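Local coordinates for protein interferon gamma receptor 1 (Gallus gallus, PDB 4EQ3) that probably binds interferon gamma at the cell surface as a cytokine receptor chain, the part here being two fibronectin type III-like domains from outside the membrane, at residues A[42-47]-A[53-58]; A[57-60]-A[66-69]; A[179-182]-A[187-190]; A[115-118]-A[123-126]. All coordinates share one frame; numbering follows the deposited sequence.

How the interactions relate
Interactions 1 and 2 lie in the first fibronectin-like domain, interactions 3 and 4 in the second, with the centres of 1 and 3 about 50 Å apart. Within each domain the two contacts touch: Val43 hydrogen-bonds through its backbone to Cys59, and Ile179 to Ile123. Interactions 1 and 4 are hairpins whose backbone ladders run between one face turned to the domain interior and another carrying more polar groups. Interactions 2 and 3 have no direct hydrogen bond between their segments and join strands of different sheets, 2 through a buried disulfide with a water bridge on its solvent side, 3 through a valine on a buried tyrosine ring.

Interaction 1 of 4, residues A[42-47]-A[53-58]; sequences VVEVKP and YQTVST
A beta hairpin of the first fibronectin type III-like domain makes this contact: strand 40-46 pairs antiparallel with strand 54-62, an outermost strand of the four-stranded sheet. Three backbone hydrogen bonds hold the pair. Val45 and Gln54 exchange two, Val45 N to Gln54 O at 2.8 Å and Gln54 N to Val45 O at 2.9 Å, and Val56 N reaches Val43 O at 3.0 Å. The short strand segments are well twisted against each other, at 125° between their directions. Toward the domain interior, CG2 of Val56 lies between two valines, 3.9 Å from Val43 CG1 and 3.8 Å from Val45 CG1. Leu28 and Trp30 of the facing sheet meet Val43 there. The partly exposed side is held differently. Glu44 sends its chain across Tyr53 at about a right angle, its carboxylate plane nearly parallel to that of the ring, and OE1 forms a salt bridge with Arg83. The tyrosine hydroxyl is hydrogen-bonded to Glu97. Lys46 runs over the ring, with CG anti to the backbone N (chi1 174°) and a bend at chi3 that keeps CE 3.6 Å from Tyr53 CE2. Its CB makes a CH-pi contact, 3.5 Å from the centroid of the Tyr53 ring and almost directly above it.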
# COMPACT_ATOMS: atom_id res chain seq x y z
N VAL A 42 5.55 3.86 24.28
CA VAL A 42 4.12 4.13 24.18
C VAL A 42 3.83 4.99 22.96
O VAL A 42 4.40 6.08 22.81
CB VAL A 42 3.56 4.84 25.43
CG1 VAL A 42 2.06 5.02 25.30
CG2 VAL A 42 3.89 4.03 26.68
N VAL A 43 2.94 4.50 22.10
CA VAL A 43 2.61 5.20 20.86
C VAL A 43 1.21 5.79 20.94
O VAL A 43 0.28 5.11 21.37
CB VAL A 43 2.66 4.25 19.65
CG1 VAL A 43 2.30 4.99 18.37
CG2 VAL A 43 4.04 3.60 19.53
N GLU A 44 1.08 7.04 20.52
CA GLU A 44 -0.24 7.67 20.42
C GLU A 44 -0.56 8.14 19.00
O GLU A 44 0.35 8.43 18.21
CB GLU A 44 -0.33 8.85 21.38
CG GLU A 44 -0.14 8.46 22.83
CD GLU A 44 -0.53 9.58 23.77
OE1 GLU A 44 -0.10 10.73 23.54
OE2 GLU A 44 -1.27 9.30 24.74
N VAL A 45 -1.85 8.21 18.69
CA VAL A 45 -2.30 8.71 17.39
C VAL A 45 -3.24 9.91 17.56
O VAL A 45 -4.06 9.94 18.46
CB VAL A 45 -3.02 7.60 16.62
CG1 VAL A 45 -4.14 7.01 17.46
CG2 VAL A 45 -3.54 8.13 15.29
N LYS A 46 -3.10 10.92 16.73
CA LYS A 46 -4.00 12.05 16.70
C LYS A 46 -4.86 12.01 15.40
O LYS A 46 -4.37 12.32 14.36
CB LYS A 46 -3.23 13.34 16.87
CG LYS A 46 -4.04 14.56 16.72
CD LYS A 46 -3.43 15.78 17.27
CE LYS A 46 -2.19 16.22 16.56
NZ LYS A 46 -1.92 17.62 16.57
N PRO A 47 -6.11 11.59 15.52
CA PRO A 47 -7.02 11.51 14.38
C PRO A 47 -7.57 12.89 14.06
O PRO A 47 -7.63 13.74 14.95
CB PRO A 47 -8.16 10.62 14.90
CG PRO A 47 -7.72 10.14 16.26
CD PRO A 47 -6.75 11.14 16.76
N TYR A 53 -4.55 13.60 20.68
CA TYR A 53 -3.83 12.33 20.77
C TYR A 53 -4.57 11.37 21.68
O TYR A 53 -5.16 11.77 22.69
CB TYR A 53 -2.41 12.52 21.28
CG TYR A 53 -1.46 12.97 20.21
CD1 TYR A 53 -0.93 12.05 19.31
CD2 TYR A 53 -1.08 14.30 20.10
CE1 TYR A 53 -0.07 12.45 18.32
CE2 TYR A 53 -0.21 14.71 19.11
CZ TYR A 53 0.30 13.77 18.23
OH TYR A 53 1.17 14.16 17.24
N GLN A 54 -4.55 10.10 21.30
CA GLN A 54 -5.09 9.04 22.12
C GLN A 54 -4.16 7.85 21.99
O GLN A 54 -3.40 7.75 21.02
CB GLN A 54 -6.48 8.66 21.64
CG GLN A 54 -6.50 7.94 20.31
CD GLN A 54 -7.90 7.68 19.83
OE1 GLN A 54 -8.71 8.61 19.72
NE2 GLN A 54 -8.20 6.43 19.53
N THR A 55 -4.23 6.94 22.95
CA THR A 55 -3.34 5.79 22.96
C THR A 55 -3.65 4.79 21.85
O THR A 55 -4.81 4.51 21.54
CB THR A 55 -3.36 5.08 24.35
OG1 THR A 55 -2.09 5.27 24.99
CG2 THR A 55 -3.64 3.59 24.20
N VAL A 56 -2.59 4.27 21.23
CA VAL A 56 -2.71 3.15 20.30
C VAL A 56 -2.64 1.86 21.11
O VAL A 56 -1.56 1.42 21.49
CB VAL A 56 -1.57 3.15 19.28
CG1 VAL A 56 -1.73 1.99 18.33
CG2 VAL A 56 -1.54 4.47 18.53
N SER A 57 -3.79 1.25 21.37
CA SER A 57 -3.90 0.21 22.40
C SER A 57 -2.90 -0.92 22.22
O SER A 57 -2.31 -1.39 23.19
CB SER A 57 -5.32 -0.35 22.45
OG SER A 57 -5.67 -0.95 21.22
N THR A 58 -2.70 -1.36 20.98
CA THR A 58 -1.82 -2.47 20.68
C THR A 58 -0.35 -2.11 20.82
O THR A 58 0.52 -2.95 20.64
CB THR A 58 -2.01 -2.95 19.23
OG1 THR A 58 -1.90 -1.83 18.35
CG2 THR A 58 -3.37 -3.59 19.05

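Interaction 2 of 4, residues A[57-60]-A[66-69]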
# COMPACT_ATOMS: atom_id res chain seq x y z
N SER A 57 -3.79 1.25 21.37
CA SER A 57 -3.90 0.21 22.40
C SER A 57 -2.90 -0.92 22.22
O SER A 57 -2.31 -1.39 23.19
CB SER A 57 -5.32 -0.35 22.45
OG SER A 57 -5.67 -0.95 21.22
N THR A 58 -2.70 -1.36 20.98
CA THR A 58 -1.82 -2.47 20.68
C THR A 58 -0.35 -2.11 20.82
O THR A 58 0.52 -2.95 20.64
CB THR A 58 -2.01 -2.95 19.23
OG1 THR A 58 -1.90 -1.83 18.35
CG2 THR A 58 -3.37 -3.59 19.05
N CYS A 59 -0.07 -0.85 21.15
CA CYS A 59 1.31 -0.38 21.24
C CYS A 59 1.57 0.41 22.52
O CYS A 59 2.10 1.52 22.49
CB CYS A 59 1.69 0.45 20.00
SG CYS A 59 1.60 -0.44 18.42
N VAL A 60 1.21 -0.18 23.66
CA VAL A 60 1.51 0.40 24.95
C VAL A 60 2.44 -0.54 25.71
O VAL A 60 2.17 -1.74 25.80
CB VAL A 60 0.24 0.64 25.79
CG1 VAL A 60 0.60 1.35 27.10
CG2 VAL A 60 -0.76 1.47 25.02
N SER A 66 8.69 -0.80 16.69
CA SER A 66 7.76 -0.62 15.58
C SER A 66 6.34 -0.78 16.09
O SER A 66 6.11 -1.38 17.13
CB SER A 66 8.06 -1.60 14.44
OG SER A 66 7.84 -2.95 14.82
N CYS A 67 5.39 -0.23 15.34
CA CYS A 67 3.99 -0.32 15.71
C CYS A 67 3.15 -0.38 14.46
O CYS A 67 3.28 0.48 13.58
CB CYS A 67 3.59 0.90 16.55
SG CYS A 67 1.84 0.97 16.95
N ASP A 68 2.29 -1.39 14.35
CA ASP A 68 1.43 -1.53 13.18
C ASP A 68 0.21 -0.64 13.38
O ASP A 68 -0.58 -0.86 14.29
CB ASP A 68 1.00 -3.00 12.98
CG ASP A 68 0.21 -3.21 11.68
OD1 ASP A 68 -0.09 -2.24 10.96
OD2 ASP A 68 -0.11 -4.38 11.35
N LEU A 69 0.08 0.37 12.52
CA LEU A 69 -0.95 1.39 12.67
C LEU A 69 -2.15 1.14 11.75
O LEU A 69 -3.09 1.96 11.71
CB LEU A 69 -0.37 2.78 12.35
CG LEU A 69 0.85 3.26 13.13
CD1 LEU A 69 1.34 4.59 12.56
CD2 LEU A 69 0.51 3.41 14.60
O HOH W 1 -0.80 -2.89 16.14
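Cys59 and Cys67 are joined by a disulfide, the tight centre of a contact that otherwise touches little. The two SG atoms are 2.1 Å apart and the C-S-S-C torsion is 96°, close to the relaxed right angle. The two cysteines reach the bond differently: SG of Cys59 stands beside its backbone N (chi1 -62°), whereas SG of Cys67 lies anti to its own (chi1 175°). Both residues are buried. Val43 packs against both cysteines, and Val56 and Trp30 also meet Cys67, so the sulfur bridge is embedded among apolar side chains.

On the looser side, no hydrogen bond passes directly between the segments, and Thr58 OG1 stays 4.4 Å from Asp68 O. One water bridges the two, 2.7 Å from Thr58 OG1 and donating to Asp68 O at 2.8 Å. The carboxylate of Asp68 leads away to Arg25, in a salt bridge, and to Ser70.

Residues 57-60 form the corner at which strand 54-62, outermost in the four-stranded sheet, changes direction, while strand 66-68 edges the three-stranded sheet beside strand 25-31. The disulfide thus links the edges of the two sheets of a beta sandwich, that of the first fibronectin type III-like domain of this receptor.

Interaction 3 of 4, residues A[179-182]-A[187-190]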
# COMPACT_ATOMS: atom_id res chain seq x y z
N ILE A 179 -7.90 -9.37 -24.64
CA ILE A 179 -7.38 -8.43 -25.62
C ILE A 179 -7.05 -9.13 -26.93
O ILE A 179 -6.38 -10.16 -26.93
CB ILE A 179 -6.13 -7.70 -25.08
CG1 ILE A 179 -6.49 -6.88 -23.83
CG2 ILE A 179 -5.56 -6.78 -26.15
CD1 ILE A 179 -5.33 -6.10 -23.25
N PRO A 180 -7.55 -8.57 -28.04
CA PRO A 180 -7.30 -9.07 -29.39
C PRO A 180 -5.89 -8.74 -29.88
O PRO A 180 -5.40 -7.63 -29.69
CB PRO A 180 -8.33 -8.33 -30.23
CG PRO A 180 -8.56 -7.06 -29.49
CD PRO A 180 -8.48 -7.42 -28.04
N VAL A 181 -5.27 -9.74 -30.43
CA VAL A 181 -3.91 -9.56 -30.86
C VAL A 181 -3.94 -9.61 -32.36
O VAL A 181 -4.35 -10.62 -32.91
CB VAL A 181 -3.03 -10.63 -30.24
CG1 VAL A 181 -2.05 -11.26 -31.21
CG2 VAL A 181 -2.37 -10.09 -29.04
N PRO A 182 -3.60 -8.45 -32.95
CA PRO A 182 -3.46 -8.16 -34.38
C PRO A 182 -2.97 -9.32 -35.17
O PRO A 182 -3.73 -10.02 -35.78
CB PRO A 182 -2.35 -7.10 -34.40
CG PRO A 182 -2.44 -6.46 -33.11
CD PRO A 182 -2.84 -7.50 -32.13
N THR A 187 5.41 -11.75 -30.19
CA THR A 187 5.43 -11.73 -28.77
C THR A 187 4.88 -10.46 -28.27
O THR A 187 5.11 -9.40 -28.80
CB THR A 187 6.75 -12.00 -28.18
OG1 THR A 187 7.17 -13.27 -28.60
CG2 THR A 187 6.64 -12.01 -26.74
N TYR A 188 4.07 -10.64 -27.27
CA TYR A 188 3.45 -9.52 -26.55
C TYR A 188 3.86 -9.50 -25.09
O TYR A 188 3.90 -10.53 -24.43
CB TYR A 188 1.94 -9.58 -26.66
CG TYR A 188 1.48 -9.31 -28.06
CD1 TYR A 188 1.48 -10.32 -29.01
CD2 TYR A 188 1.09 -8.04 -28.45
CE1 TYR A 188 1.07 -10.08 -30.30
CE2 TYR A 188 0.69 -7.79 -29.74
CZ TYR A 188 0.68 -8.82 -30.65
OH TYR A 188 0.29 -8.58 -31.94
N CYS A 189 4.15 -8.30 -24.60
CA CYS A 189 4.54 -8.12 -23.21
C CYS A 189 3.65 -7.09 -22.54
O CYS A 189 3.38 -6.03 -23.10
CB CYS A 189 6.00 -7.70 -23.11
SG CYS A 189 7.13 -8.85 -23.92
N VAL A 190 3.21 -7.42 -21.34
CA VAL A 190 2.20 -6.61 -20.67
C VAL A 190 2.61 -6.32 -19.24
O VAL A 190 3.22 -7.17 -18.56
CB VAL A 190 0.83 -7.31 -20.70
CG1 VAL A 190 0.73 -8.34 -19.58
CG2 VAL A 190 -0.28 -6.29 -20.57
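Val181 rests its CG2 methyl on the ring of Tyr188, 3.6 Å from the ring centroid and 10° off the normal, in a CH-pi contact over the face. The second methyl, CG1, reaches toward the phenol end: it lies 3.5 Å from Tyr188 CE1 and nearly as near to the hydroxyl oxygen. Valine and tyrosine come from opposite directions. With CG2 over the centre and CG1 by CE1 and OH, the two branches of Val181 cover the ring from its middle to its outer end. Pro182 adds the last piece, with CD 3.3 Å from Tyr188 OH, the pyrrolidine ring crossing the phenol obliquely. No hydrogen bond links the two segments, and the pair is held by apolar contact.

The ring gets there because CG of Tyr188 lies anti to the carbonyl carbon (chi1 -68°), with the ring swung about a right angle by chi2 of 82°; the side chain then spans the gap from strand 186-196 to the chain leaving strand 175-180. In the second fibronectin type III-like domain, strand 175-180 belongs to the three-stranded sheet and strand 186-196 to the four-stranded one, so the contact bridges the beta sandwich near one end. The nearest CA atoms, those of Val181 and Tyr188, are still 8.5 Å apart.

Further out, each strand is fixed by its neighbours. Ile179 is hydrogen-bonded through its backbone to Ile123, and Tyr188 to Ile211. Val181 also packs on Val213, and Tyr188 on Asn156. Next to the tyrosine, Cys189 turns the other way and forms a disulfide with Cys210 of strand 201-213.

Interaction 4 of 4, residues A[115-118]-A[123-126]; sequences NLSR and IIVD
With CG anti to the backbone N (chi1 -158°) and a turn at chi2 of 57°, Leu116 carries its CD1 methyl across to the neighbouring strand. There CD1 meets two branches at once, Ile123 CG2 at 3.6 Å and Val125 CG2 at 3.8 Å, crossing both side chains obliquely. This apolar face continues into the domain, where Ser209 and Ile211 meet Leu116, and Ile211 and Val213 meet Ile123.

The other face, that of Asn115, Ser117, Ile124 and Asp126, is more polar. Ser117 OG sits between its backbone N and carbonyl carbon, which sets it 3.3 Å from Ile124 CB and 2.8 Å from a water. That water can also donate to Ile124 O and to Asp126 OD2, though more acceptors surround it than it has protons. The other carboxylate oxygen, OD1 of Asp126, is hydrogen-bonded to Asn176.

Between the faces, four backbone hydrogen bonds stitch the strands in two reciprocal pairs, Asn115 with Asp126 and Ser117 with Ile124. Asp126 N lies 3.0 Å from Asn115 O, and Ile124 N lies 2.8 Å from Ser117 O. Strand 122-128 is paired on its far side with strand 175-180. The arrangement is the antiparallel beta hairpin at the edge of the three-stranded sheet in a fibronectin type III-like sandwich, here the second domain.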
# COMPACT_ATOMS: atom_id res chain seq x y z
N ASN A 115 -1.20 -12.24 -13.99
CA ASN A 115 -1.08 -13.50 -14.73
C ASN A 115 -1.48 -13.35 -16.19
O ASN A 115 -2.50 -12.72 -16.50
CB ASN A 115 -1.89 -14.62 -14.07
CG ASN A 115 -1.60 -15.98 -14.69
OD1 ASN A 115 -2.50 -16.69 -15.15
ND2 ASN A 115 -0.32 -16.34 -14.73
N LEU A 116 -0.70 -13.96 -17.07
CA LEU A 116 -0.88 -13.81 -18.51
C LEU A 116 -1.12 -15.17 -19.15
O LEU A 116 -0.31 -16.09 -19.02
CB LEU A 116 0.37 -13.19 -19.12
CG LEU A 116 0.23 -12.48 -20.46
CD1 LEU A 116 -0.82 -11.39 -20.35
CD2 LEU A 116 1.57 -11.90 -20.91
N SER A 117 -2.24 -15.28 -19.86
CA SER A 117 -2.60 -16.49 -20.59
C SER A 117 -3.17 -16.09 -21.94
O SER A 117 -3.26 -14.90 -22.26
CB SER A 117 -3.62 -17.31 -19.80
OG SER A 117 -4.79 -16.56 -19.53
N ARG A 118 -3.54 -17.08 -22.75
CA ARG A 118 -4.21 -16.79 -24.01
C ARG A 118 -5.25 -17.85 -24.31
O ARG A 118 -5.11 -19.00 -23.90
CB ARG A 118 -3.22 -16.74 -25.17
CG ARG A 118 -2.61 -18.08 -25.51
CD ARG A 118 -1.64 -17.97 -26.69
NE ARG A 118 -0.99 -19.25 -26.98
CZ ARG A 118 -1.47 -20.16 -27.82
NH1 ARG A 118 -2.61 -19.93 -28.47
NH2 ARG A 118 -0.82 -21.30 -28.01
N ILE A 123 -5.40 -12.50 -25.87
CA ILE A 123 -4.63 -12.48 -24.63
C ILE A 123 -5.53 -12.18 -23.44
O ILE A 123 -6.41 -11.33 -23.50
CB ILE A 123 -3.52 -11.41 -24.65
CG1 ILE A 123 -2.67 -11.53 -25.91
CG2 ILE A 123 -2.65 -11.55 -23.43
CD1 ILE A 123 -1.78 -12.72 -25.90
N ILE A 124 -5.27 -12.90 -22.35
CA ILE A 124 -6.08 -12.80 -21.15
C ILE A 124 -5.22 -12.32 -19.98
O ILE A 124 -4.25 -12.97 -19.60
CB ILE A 124 -6.69 -14.16 -20.79
CG1 ILE A 124 -7.65 -14.62 -21.90
CG2 ILE A 124 -7.41 -14.10 -19.45
CD1 ILE A 124 -8.12 -16.06 -21.74
N VAL A 125 -5.60 -11.17 -19.43
CA VAL A 125 -4.86 -10.57 -18.32
C VAL A 125 -5.64 -10.65 -17.01
O VAL A 125 -6.74 -10.13 -16.91
CB VAL A 125 -4.56 -9.11 -18.59
CG1 VAL A 125 -3.81 -8.49 -17.41
CG2 VAL A 125 -3.77 -8.98 -19.87
N ASP A 126 -5.06 -11.32 -16.02
CA ASP A 126 -5.64 -11.32 -14.69
C ASP A 126 -4.73 -10.48 -13.81
O ASP A 126 -3.52 -10.69 -13.77
CB ASP A 126 -5.77 -12.73 -14.13
CG ASP A 126 -6.87 -13.54 -14.83
OD1 ASP A 126 -8.07 -13.25 -14.61
OD2 ASP A 126 -6.51 -14.47 -15.60
O HOH W 2 -4.36 -14.91 -17.27